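Local coordinates for appr-1-p processing domain protein (Thermus aquaticus Y51MC23, PDB 5M31) that is of unknown function but adopts the macro-domain fold, a mixed beta-sheet flanked by alpha-helices, at residues Ser97-Leu106 / Leu133-Ile142. Residues are numbered along the deposited sequence; the frame is centred on the assembly and turned at random. Where two conformers were deposited one is given.
Sequences SRMEYVEEGL and LPWPEVKQRI
A chi1 of -171° swings M99 CG away from the backbone N, and bends at chi2 and chi3 carry SD and CE to helix 135-146, where the side chain of R141, extended from CG to NE, crosses that of M99 at about a right angle. This bendable, apolar chain lets CE touch P134, E137 and V138 together, 3.7 Å from V138 CG2, while SD lies 3.6 Å from the aliphatic R141 CD. A guanidinium, with several N-H groups, can serve both helices: R141 NE gives an almost straight bond (179°) of 2.8 Å to the anti lone pair of E103 OE2, the two groups nearly coplanar, and NH1 turns back to E137 OE1 at 2.7 Å and, from above the carbonyl plane, to E137 O. These two salt bridges form a network that fixes the guanidinium's rotation. Toward the helix starts, branched, apolar L133 and V102 suit a contact between methyls, L133 CD1 lying 3.7 Å from V102 CG2; L133 also covers S97, whose OG bonds T89. L106 CD1 rests 3.9 Å from R141 CB. Over these segments the axes of helices 99-116 and 135-146 run 18° apart, neighbours packed side by side, with I142 against V156 of strand 153-157, in the alpha/beta/alpha macro-domain fold.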
loop_
_atom_site.group_PDB
_atom_site.type_symbol
_atom_site.label_atom_id
_atom_site.label_comp_id
_atom_site.label_asym_id
_atom_site.label_seq_id
_atom_site.Cartn_x
_atom_site.Cartn_y
_atom_site.Cartn_z
ATOM N N SER A 97 3.030 1.822 13.385
ATOM C CA SER A 97 1.840 1.392 12.628
ATOM C C SER A 97 0.850 0.792 13.617
ATOM O O SER A 97 1.251 0.216 14.633
ATOM C CB SER A 97 2.212 0.352 11.569
ATOM O OG SER A 97 3.023 0.892 10.538
ATOM N N ARG A 98 -0.429 0.905 13.346
ATOM C CA ARG A 98 -1.435 0.427 14.243
ATOM C C ARG A 98 -2.385 -0.546 13.561
ATOM O O ARG A 98 -2.838 -0.274 12.443
ATOM C CB ARG A 98 -2.256 1.623 14.643
ATOM C CG ARG A 98 -3.254 1.312 15.643
ATOM C CD ARG A 98 -3.155 2.342 16.736
ATOM N NE ARG A 98 -4.188 2.083 17.635
ATOM C CZ ARG A 98 -4.488 2.868 18.648
ATOM N NH1 ARG A 98 -3.723 3.916 18.930
ATOM N NH2 ARG A 98 -5.488 2.542 19.391
ATOM N N MET A 99 -2.744 -1.607 14.273
ATOM C CA MET A 99 -3.510 -2.705 13.618
ATOM C C MET A 99 -4.860 -2.206 13.111
ATOM O O MET A 99 -5.271 -2.525 11.992
ATOM C CB MET A 99 -3.681 -3.877 14.587
ATOM C CG MET A 99 -4.256 -5.139 13.960
ATOM S SD MET A 99 -3.152 -5.849 12.733
ATOM C CE MET A 99 -2.019 -6.741 13.772
ATOM N N GLU A 100 -5.506 -1.345 13.888
ATOM C CA GLU A 100 -6.820 -0.801 13.469
ATOM C C GLU A 100 -6.717 -0.055 12.148
ATOM O O GLU A 100 -7.633 -0.132 11.267
ATOM C CB GLU A 100 -7.387 0.128 14.568
ATOM C CG GLU A 100 -8.528 1.024 14.106
ATOM C CD GLU A 100 -9.007 1.967 15.190
ATOM O OE1 GLU A 100 -9.081 1.534 16.353
ATOM O OE2 GLU A 100 -9.344 3.124 14.867
ATOM N N TYR A 101 -5.628 0.649 11.943
ATOM C CA TYR A 101 -5.439 1.460 10.793
ATOM C C TYR A 101 -5.137 0.555 9.580
ATOM O O TYR A 101 -5.572 0.832 8.468
ATOM C CB TYR A 101 -4.305 2.442 11.012
ATOM C CG TYR A 101 -4.541 3.396 12.171
ATOM C CD1 TYR A 101 -5.788 3.521 12.796
ATOM C CD2 TYR A 101 -3.507 4.203 12.631
ATOM C CE1 TYR A 101 -5.972 4.445 13.829
ATOM C CE2 TYR A 101 -3.672 5.041 13.706
ATOM C CZ TYR A 101 -4.920 5.205 14.252
ATOM O OH TYR A 101 -5.044 6.093 15.312
ATOM N N VAL A 102 -4.439 -0.543 9.813
ATOM C CA VAL A 102 -4.195 -1.541 8.730
ATOM C C VAL A 102 -5.539 -2.187 8.342
ATOM O O VAL A 102 -5.835 -2.380 7.143
ATOM C CB VAL A 102 -3.145 -2.580 9.199
ATOM C CG1 VAL A 102 -3.052 -3.750 8.208
ATOM C CG2 VAL A 102 -1.809 -1.874 9.340
ATOM N N GLU A 103 -6.368 -2.492 9.333
ATOM C CA GLU A 103 -7.681 -3.125 9.044
ATOM C C GLU A 103 -8.542 -2.218 8.192
ATOM O O GLU A 103 -9.140 -2.673 7.200
ATOM C CB GLU A 103 -8.419 -3.491 10.305
ATOM C CG GLU A 103 -7.707 -4.558 11.122
ATOM C CD GLU A 103 -8.171 -4.643 12.573
ATOM O OE1 GLU A 103 -8.948 -3.756 13.046
ATOM O OE2 GLU A 103 -7.759 -5.625 13.247
ATOM N N GLU A 104 -8.636 -0.944 8.583
ATOM C CA GLU A 104 -9.458 0.009 7.843
ATOM C C GLU A 104 -8.830 0.230 6.456
ATOM O O GLU A 104 -9.548 0.353 5.462
ATOM C CB GLU A 104 -9.562 1.317 8.606
ATOM C CG GLU A 104 -10.256 1.134 9.939
ATOM C CD GLU A 104 -10.641 2.434 10.581
ATOM O OE1 GLU A 104 -10.165 3.489 10.099
ATOM O OE2 GLU A 104 -11.402 2.399 11.594
ATOM N N GLY A 105 -7.489 0.271 6.383
ATOM C CA GLY A 105 -6.813 0.432 5.107
ATOM C C GLY A 105 -7.095 -0.741 4.150
ATOM O O GLY A 105 -7.226 -0.540 2.908
ATOM N N LEU A 106 -7.119 -1.960 4.689
ATOM C CA LEU A 106 -7.336 -3.142 3.817
ATOM C C LEU A 106 -8.759 -3.129 3.179
ATOM O O LEU A 106 -8.933 -3.500 2.010
ATOM C CB LEU A 106 -7.166 -4.409 4.619
ATOM C CG LEU A 106 -5.722 -4.836 4.789
ATOM C CD1 LEU A 106 -5.650 -5.883 5.871
ATOM C CD2 LEU A 106 -5.170 -5.371 3.462
ATOM N N LEU A 133 4.185 -4.374 13.701
ATOM C CA LEU A 133 3.035 -5.177 14.013
ATOM C C LEU A 133 3.356 -6.664 13.895
ATOM O O LEU A 133 4.250 -7.032 13.166
ATOM C CB LEU A 133 1.891 -4.819 13.055
ATOM C CG LEU A 133 1.338 -3.416 13.196
ATOM C CD1 LEU A 133 0.394 -3.128 12.064
ATOM C CD2 LEU A 133 0.581 -3.289 14.511
ATOM N N PRO A 134 2.577 -7.526 14.560
ATOM C CA PRO A 134 2.824 -8.969 14.473
ATOM C C PRO A 134 2.380 -9.528 13.122
ATOM O O PRO A 134 1.192 -9.427 12.745
ATOM C CB PRO A 134 1.992 -9.549 15.632
ATOM C CG PRO A 134 0.973 -8.513 15.925
ATOM C CD PRO A 134 1.544 -7.195 15.563
ATOM N N TRP A 135 3.329 -10.095 12.389
ATOM C CA TRP A 135 3.073 -10.531 11.027
ATOM C C TRP A 135 1.983 -11.600 10.904
ATOM O O TRP A 135 1.122 -11.466 10.036
ATOM C CB TRP A 135 4.367 -10.983 10.380
ATOM C CG TRP A 135 4.263 -11.601 9.037
ATOM C CD1 TRP A 135 4.731 -12.820 8.656
ATOM C CD2 TRP A 135 3.646 -11.022 7.868
ATOM N NE1 TRP A 135 4.461 -13.040 7.315
ATOM C CE2 TRP A 135 3.815 -11.942 6.805
ATOM C CE3 TRP A 135 2.998 -9.811 7.619
ATOM C CZ2 TRP A 135 3.330 -11.689 5.510
ATOM C CZ3 TRP A 135 2.495 -9.575 6.343
ATOM C CH2 TRP A 135 2.686 -10.507 5.301
ATOM N N PRO A 136 1.932 -12.578 11.834
ATOM C CA PRO A 136 0.853 -13.578 11.701
ATOM C C PRO A 136 -0.549 -12.958 11.622
ATOM O O PRO A 136 -1.371 -13.380 10.818
ATOM C CB PRO A 136 1.006 -14.425 12.974
ATOM C CG PRO A 136 2.465 -14.369 13.295
ATOM C CD PRO A 136 2.985 -13.037 12.777
ATOM N N GLU A 137 -0.789 -11.951 12.448
ATOM C CA GLU A 137 -2.084 -11.297 12.522
ATOM C C GLU A 137 -2.318 -10.425 11.318
ATOM O O GLU A 137 -3.422 -10.431 10.757
ATOM C CB GLU A 137 -2.176 -10.457 13.795
ATOM C CG GLU A 137 -2.202 -11.291 15.090
ATOM C CD GLU A 137 -3.545 -12.002 15.349
ATOM O OE1 GLU A 137 -4.558 -11.742 14.629
ATOM O OE2 GLU A 137 -3.595 -12.823 16.302
ATOM N N VAL A 138 -1.279 -9.720 10.872
ATOM C CA VAL A 138 -1.396 -8.888 9.650
ATOM C C VAL A 138 -1.630 -9.792 8.444
ATOM O O VAL A 138 -2.509 -9.503 7.609
ATOM C CB VAL A 138 -0.178 -7.965 9.452
ATOM C CG1 VAL A 138 -0.216 -7.286 8.090
ATOM C CG2 VAL A 138 -0.122 -6.922 10.587
ATOM N N LYS A 139 -0.824 -10.870 8.328
ATOM C CA LYS A 139 -1.010 -11.836 7.235
ATOM C C LYS A 139 -2.455 -12.356 7.211
ATOM O O LYS A 139 -3.085 -12.361 6.164
ATOM C CB LYS A 139 -0.007 -13.009 7.349
ATOM C CG LYS A 139 -0.017 -13.968 6.155
ATOM C CD LYS A 139 1.049 -15.065 6.314
ATOM C CE LYS A 139 1.202 -15.884 5.042
ATOM N NZ LYS A 139 2.448 -16.733 4.973
ATOM N N GLN A 140 -3.006 -12.671 8.375
ATOM C CA GLN A 140 -4.370 -13.186 8.486
ATOM C C GLN A 140 -5.392 -12.176 7.962
ATOM O O GLN A 140 -6.292 -12.522 7.186
ATOM C CB GLN A 140 -4.675 -13.526 9.931
ATOM C CG GLN A 140 -5.962 -14.322 10.137
ATOM C CD GLN A 140 -7.191 -13.442 10.313
ATOM O OE1 GLN A 140 -8.277 -13.750 9.795
ATOM N NE2 GLN A 140 -7.044 -12.364 11.089
ATOM N N ARG A 141 -5.227 -10.917 8.354
ATOM C CA ARG A 141 -6.122 -9.862 7.899
ATOM C C ARG A 141 -5.991 -9.613 6.403
ATOM O O ARG A 141 -6.977 -9.298 5.732
ATOM C CB ARG A 141 -5.852 -8.583 8.669
ATOM C CG ARG A 141 -6.358 -8.688 10.099
ATOM C CD ARG A 141 -5.682 -7.728 11.024
ATOM N NE ARG A 141 -6.252 -7.803 12.380
ATOM C CZ ARG A 141 -6.103 -8.835 13.209
ATOM N NH1 ARG A 141 -5.468 -9.945 12.817
ATOM N NH2 ARG A 141 -6.613 -8.772 14.434
ATOM N N ILE A 142 -4.775 -9.712 5.881
ATOM C CA ILE A 142 -4.583 -9.571 4.428
ATOM C C ILE A 142 -5.326 -10.699 3.708
ATOM O O ILE A 142 -6.062 -10.458 2.752
ATOM C CB ILE A 142 -3.109 -9.579 4.053
ATOM C CG1 ILE A 142 -2.413 -8.313 4.581
ATOM C CG2 ILE A 142 -2.939 -9.711 2.544
ATOM C CD1 ILE A 142 -0.899 -8.341 4.452
#